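Local coordinates for putative lipoate-protein ligase A subunit 2 (Thermoplasma acidophilum DSM 1728, PDB 3R07) that is the putative second subunit of a lipoate-protein ligase, a small alpha/beta protein with the fold of the ligase C-terminal family, paired with another protein chain, at residues F40-L50 with I66-P77. Sequence-based numbering, arbitrary orientation.
Sequences FMFPEDSINRL and IRDFYNQGVITP
Leu50 packs on the ring of Phe69, which buries more surface in this contact than any other residue. With CG anti to the backbone N (chi1 176°), Phe69 reaches from helix 62-70 towards the start of helix 46-54; the axes of 46-50 and 66-70 run roughly antiparallel, 150° apart. Leu50 lies across one face, its CB 3.9 Å from the ring centroid in a CH-pi contact, while both methyls spread over the same side and CD1 goes on to Ile66 CD1. Val74 CG2 lies over the opposite face, towards the rim. At the ring edge sit the backbone O of Ser46, 3.2 Å from Phe69 CE1, and, farther off, the sulfur of Met41.

Beyond Gly73, which leaves the helix with positive phi, the chain runs back beside residues 40-42. Phe42 and Ile75 form a single antiparallel, hydrogen-bonded bridge: Phe42 N gives to Ile75 O and Ile75 N to Phe42 O, both at 3.0 Å, the latter nearly straight. The CA of Met41 also approaches Ile75 O (3.3 Å). Met41 extends through chi2 before bending at chi3; its CG meets Val74 CG1 at 3.9 Å, and its chain runs alongside Thr76. Phe84 of helix 83-88 touches Met41 and Thr76, and Phe40, Met41 and Phe42 also pack on the other protein chain.

Nearer solvent, the bent chain of Arg49 places NH2 3.5 Å from Val74 CG2, sets one face of its guanidinium over Phe69 CE1 and crosses Gln72, the guanidinium turned 50° from the amide. The chemistry thus divides the work: two backbone bonds fix the register of 40-42 against 74-76, and the Leu50 side chain over one face of Phe69 joins the helices, while Val74, from Phe69's own segment, lies towards the rim of the other face.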
loop_
_atom_site.group_PDB
_atom_site.type_symbol
_atom_site.label_atom_id
_atom_site.label_comp_id
_atom_site.label_asym_id
_atom_site.label_seq_id
_atom_site.Cartn_x
_atom_site.Cartn_y
_atom_site.Cartn_z
ATOM N N PHE B 40 -8.285 -0.456 1.585
ATOM C CA PHE B 40 -8.418 0.026 0.231
ATOM C C PHE B 40 -9.837 0.488 0.021
ATOM O O PHE B 40 -10.771 -0.070 0.578
ATOM C CB PHE B 40 -8.088 -1.093 -0.729
ATOM C CG PHE B 40 -6.697 -1.600 -0.589
ATOM C CD1 PHE B 40 -5.641 -0.971 -1.252
ATOM C CD2 PHE B 40 -6.431 -2.698 0.209
ATOM C CE1 PHE B 40 -4.358 -1.449 -1.136
ATOM C CE2 PHE B 40 -5.125 -3.173 0.340
ATOM C CZ PHE B 40 -4.093 -2.556 -0.346
ATOM N N MET B 41 -9.977 1.516 -0.801
ATOM C CA MET B 41 -11.244 2.138 -1.039
ATOM C C MET B 41 -11.124 2.873 -2.344
ATOM O O MET B 41 -10.272 3.767 -2.495
ATOM C CB MET B 41 -11.569 3.120 0.082
ATOM C CG MET B 41 -12.907 3.818 -0.077
ATOM S SD MET B 41 -13.282 4.872 1.342
ATOM C CE MET B 41 -13.744 3.714 2.638
ATOM N N PHE B 42 -11.980 2.485 -3.294
ATOM C CA PHE B 42 -12.081 3.171 -4.582
ATOM C C PHE B 42 -13.524 3.605 -4.808
ATOM O O PHE B 42 -14.450 2.825 -4.569
ATOM C CB PHE B 42 -11.599 2.271 -5.716
ATOM C CG PHE B 42 -10.331 1.531 -5.400
ATOM C CD1 PHE B 42 -9.089 2.060 -5.769
ATOM C CD2 PHE B 42 -10.371 0.314 -4.723
ATOM C CE1 PHE B 42 -7.911 1.384 -5.462
ATOM C CE2 PHE B 42 -9.178 -0.372 -4.420
ATOM C CZ PHE B 42 -7.958 0.166 -4.786
ATOM N N PRO B 43 -13.720 4.855 -5.253
ATOM C CA PRO B 43 -12.625 5.814 -5.447
ATOM C C PRO B 43 -11.913 6.134 -4.121
ATOM O O PRO B 43 -12.460 5.877 -3.059
ATOM C CB PRO B 43 -13.319 7.052 -6.042
ATOM C CG PRO B 43 -14.612 6.545 -6.580
ATOM C CD PRO B 43 -15.015 5.420 -5.650
ATOM N N GLU B 44 -10.704 6.676 -4.185
ATOM C CA GLU B 44 -9.912 6.872 -2.974
ATOM C C GLU B 44 -10.479 8.035 -2.146
ATOM O O GLU B 44 -10.483 7.986 -0.915
ATOM C CB GLU B 44 -8.413 7.061 -3.307
ATOM C CG GLU B 44 -7.724 5.851 -3.981
ATOM C CD GLU B 44 -7.901 5.797 -5.533
ATOM O OE1 GLU B 44 -8.808 6.466 -6.100
ATOM O OE2 GLU B 44 -7.127 5.079 -6.201
ATOM N N ASP B 45 -10.968 9.075 -2.817
ATOM C CA ASP B 45 -11.515 10.234 -2.107
ATOM C C ASP B 45 -12.964 10.059 -1.639
ATOM O O ASP B 45 -13.549 10.977 -1.087
ATOM C CB ASP B 45 -11.330 11.523 -2.899
ATOM C CG ASP B 45 -11.861 11.423 -4.311
ATOM O OD1 ASP B 45 -11.778 10.317 -4.917
ATOM O OD2 ASP B 45 -12.350 12.463 -4.827
ATOM N N SER B 46 -13.509 8.864 -1.829
ATOM C CA SER B 46 -14.722 8.438 -1.144
ATOM C C SER B 46 -14.599 8.460 0.390
ATOM O O SER B 46 -15.604 8.565 1.096
ATOM C CB SER B 46 -15.100 7.029 -1.588
ATOM O OG SER B 46 -15.439 7.029 -2.963
ATOM N N ILE B 47 -13.383 8.338 0.910
ATOM C CA ILE B 47 -13.162 8.481 2.334
ATOM C C ILE B 47 -13.585 9.866 2.813
ATOM O O ILE B 47 -14.085 10.013 3.914
ATOM C CB ILE B 47 -11.681 8.197 2.723
ATOM C CG1 ILE B 47 -11.555 7.945 4.230
ATOM C CG2 ILE B 47 -10.755 9.304 2.247
ATOM C CD1 ILE B 47 -12.308 6.706 4.713
ATOM N N ASN B 48 -13.374 10.883 1.987
ATOM C CA ASN B 48 -13.797 12.242 2.338
ATOM C C ASN B 48 -15.308 12.425 2.308
ATOM O O ASN B 48 -15.840 13.250 3.034
ATOM C CB ASN B 48 -13.166 13.255 1.398
ATOM C CG ASN B 48 -11.674 13.251 1.467
ATOM O OD1 ASN B 48 -11.007 13.216 0.443
ATOM N ND2 ASN B 48 -11.130 13.278 2.681
ATOM N N ARG B 49 -15.977 11.664 1.441
ATOM C CA ARG B 49 -17.425 11.709 1.322
ATOM C C ARG B 49 -18.024 11.074 2.578
ATOM O O ARG B 49 -18.987 11.598 3.129
ATOM C CB ARG B 49 -17.920 10.995 0.040
ATOM C CG ARG B 49 -19.039 11.741 -0.754
ATOM C CD ARG B 49 -19.835 10.869 -1.800
ATOM N NE ARG B 49 -19.012 9.928 -2.573
ATOM C CZ ARG B 49 -19.200 8.600 -2.613
ATOM N NH1 ARG B 49 -20.204 8.033 -1.937
ATOM N NH2 ARG B 49 -18.383 7.823 -3.337
ATOM N N LEU B 50 -17.437 9.973 3.039
ATOM C CA LEU B 50 -17.948 9.257 4.196
ATOM C C LEU B 50 -17.829 10.096 5.468
ATOM O O LEU B 50 -18.705 10.059 6.323
ATOM C CB LEU B 50 -17.231 7.916 4.364
ATOM C CG LEU B 50 -17.699 6.939 5.453
ATOM C CD1 LEU B 50 -19.204 6.695 5.402
ATOM C CD2 LEU B 50 -16.939 5.619 5.382
ATOM N N ILE B 66 -23.991 4.634 6.326
ATOM C CA ILE B 66 -23.052 3.629 5.825
ATOM C C ILE B 66 -23.618 2.921 4.580
ATOM O O ILE B 66 -22.982 2.920 3.499
ATOM C CB ILE B 66 -22.637 2.612 6.926
ATOM C CG1 ILE B 66 -21.377 3.057 7.673
ATOM C CG2 ILE B 66 -22.265 1.275 6.319
ATOM C CD1 ILE B 66 -21.152 4.536 7.741
ATOM N N ARG B 67 -24.819 2.347 4.740
ATOM C CA ARG B 67 -25.507 1.601 3.688
ATOM C C ARG B 67 -25.771 2.491 2.487
ATOM O O ARG B 67 -25.621 2.042 1.355
ATOM C CB ARG B 67 -26.808 0.972 4.205
ATOM C CG ARG B 67 -26.620 -0.010 5.370
ATOM C CD ARG B 67 -27.877 -0.884 5.611
ATOM N NE ARG B 67 -27.972 -1.423 6.983
ATOM C CZ ARG B 67 -27.198 -2.391 7.496
ATOM N NH1 ARG B 67 -26.227 -2.953 6.776
ATOM N NH2 ARG B 67 -27.386 -2.795 8.752
ATOM N N ASP B 68 -26.141 3.748 2.733
ATOM C CA ASP B 68 -26.338 4.730 1.652
ATOM C C ASP B 68 -25.062 4.855 0.821
ATOM O O ASP B 68 -25.071 4.534 -0.375
ATOM C CB ASP B 68 -26.790 6.098 2.216
ATOM C CG ASP B 68 -26.473 7.291 1.281
ATOM O OD1 ASP B 68 -25.614 7.174 0.381
ATOM O OD2 ASP B 68 -27.068 8.380 1.464
ATOM N N PHE B 69 -23.999 5.332 1.484
ATOM C CA PHE B 69 -22.623 5.474 0.984
ATOM C C PHE B 69 -22.184 4.354 0.048
ATOM O O PHE B 69 -21.788 4.616 -1.094
ATOM C CB PHE B 69 -21.703 5.539 2.210
ATOM C CG PHE B 69 -20.228 5.587 1.911
ATOM C CD1 PHE B 69 -19.655 6.709 1.330
ATOM C CD2 PHE B 69 -19.409 4.530 2.282
ATOM C CE1 PHE B 69 -18.306 6.766 1.091
ATOM C CE2 PHE B 69 -18.055 4.575 2.043
ATOM C CZ PHE B 69 -17.500 5.702 1.445
ATOM N N TYR B 70 -22.255 3.119 0.544
ATOM C CA TYR B 70 -22.034 1.931 -0.269
ATOM C C TYR B 70 -22.957 1.808 -1.524
ATOM O O TYR B 70 -22.484 1.438 -2.607
ATOM C CB TYR B 70 -22.128 0.684 0.601
ATOM C CG TYR B 70 -20.860 0.335 1.350
ATOM C CD1 TYR B 70 -19.995 -0.649 0.870
ATOM C CD2 TYR B 70 -20.531 0.962 2.552
ATOM C CE1 TYR B 70 -18.827 -0.992 1.556
ATOM C CE2 TYR B 70 -19.355 0.626 3.252
ATOM C CZ TYR B 70 -18.513 -0.352 2.746
ATOM O OH TYR B 70 -17.356 -0.703 3.416
ATOM N N ASN B 71 -24.249 2.122 -1.394
ATOM C CA ASN B 71 -25.168 2.115 -2.551
ATOM C C ASN B 71 -24.852 3.162 -3.637
ATOM O O ASN B 71 -25.502 3.174 -4.693
ATOM C CB ASN B 71 -26.636 2.252 -2.109
ATOM C CG ASN B 71 -27.055 1.170 -1.138
ATOM O OD1 ASN B 71 -26.570 0.038 -1.186
ATOM N ND2 ASN B 71 -27.956 1.520 -0.233
ATOM N N GLN B 72 -23.883 4.045 -3.385
ATOM C CA GLN B 72 -23.362 4.906 -4.456
ATOM C C GLN B 72 -22.236 4.200 -5.199
ATOM O O GLN B 72 -21.618 4.783 -6.080
ATOM C CB GLN B 72 -22.894 6.266 -3.935
ATOM C CG GLN B 72 -24.028 7.223 -3.607
ATOM C CD GLN B 72 -23.668 8.171 -2.473
ATOM O OE1 GLN B 72 -23.144 9.267 -2.697
ATOM N NE2 GLN B 72 -23.953 7.751 -1.243
ATOM N N GLY B 73 -21.985 2.944 -4.821
ATOM C CA GLY B 73 -21.035 2.064 -5.505
ATOM C C GLY B 73 -19.585 2.284 -5.121
ATOM O O GLY B 73 -18.791 2.729 -5.945
ATOM N N VAL B 74 -19.242 1.966 -3.873
ATOM C CA VAL B 74 -17.878 2.117 -3.373
ATOM C C VAL B 74 -17.276 0.723 -3.158
ATOM O O VAL B 74 -17.940 -0.168 -2.628
ATOM C CB VAL B 74 -17.838 3.014 -2.089
ATOM C CG1 VAL B 74 -16.464 3.017 -1.431
ATOM C CG2 VAL B 74 -18.229 4.455 -2.429
ATOM N N ILE B 75 -16.033 0.527 -3.594
ATOM C CA ILE B 75 -15.387 -0.786 -3.506
ATOM C C ILE B 75 -14.337 -0.795 -2.386
ATOM O O ILE B 75 -13.383 -0.012 -2.400
ATOM C CB ILE B 75 -14.753 -1.227 -4.862
ATOM C CG1 ILE B 75 -15.724 -1.006 -6.028
ATOM C CG2 ILE B 75 -14.300 -2.689 -4.809
ATOM C CD1 ILE B 75 -15.448 0.269 -6.857
ATOM N N THR B 76 -14.509 -1.693 -1.426
ATOM C CA THR B 76 -13.713 -1.658 -0.214
ATOM C C THR B 76 -13.219 -3.057 0.128
ATOM O O THR B 76 -13.599 -3.612 1.156
ATOM C CB THR B 76 -14.525 -1.038 0.958
ATOM O OG1 THR B 76 -14.962 0.284 0.609
ATOM C CG2 THR B 76 -13.686 -0.928 2.191
ATOM N N PRO B 77 -12.349 -3.622 -0.732
ATOM C CA PRO B 77 -11.911 -5.020 -0.716
ATOM C C PRO B 77 -11.554 -5.554 0.648
ATOM O O PRO B 77 -10.707 -4.979 1.320
ATOM C CB PRO B 77 -10.664 -4.992 -1.596
ATOM C CG PRO B 77 -10.985 -3.971 -2.595
ATOM C CD PRO B 77 -11.709 -2.888 -1.840
#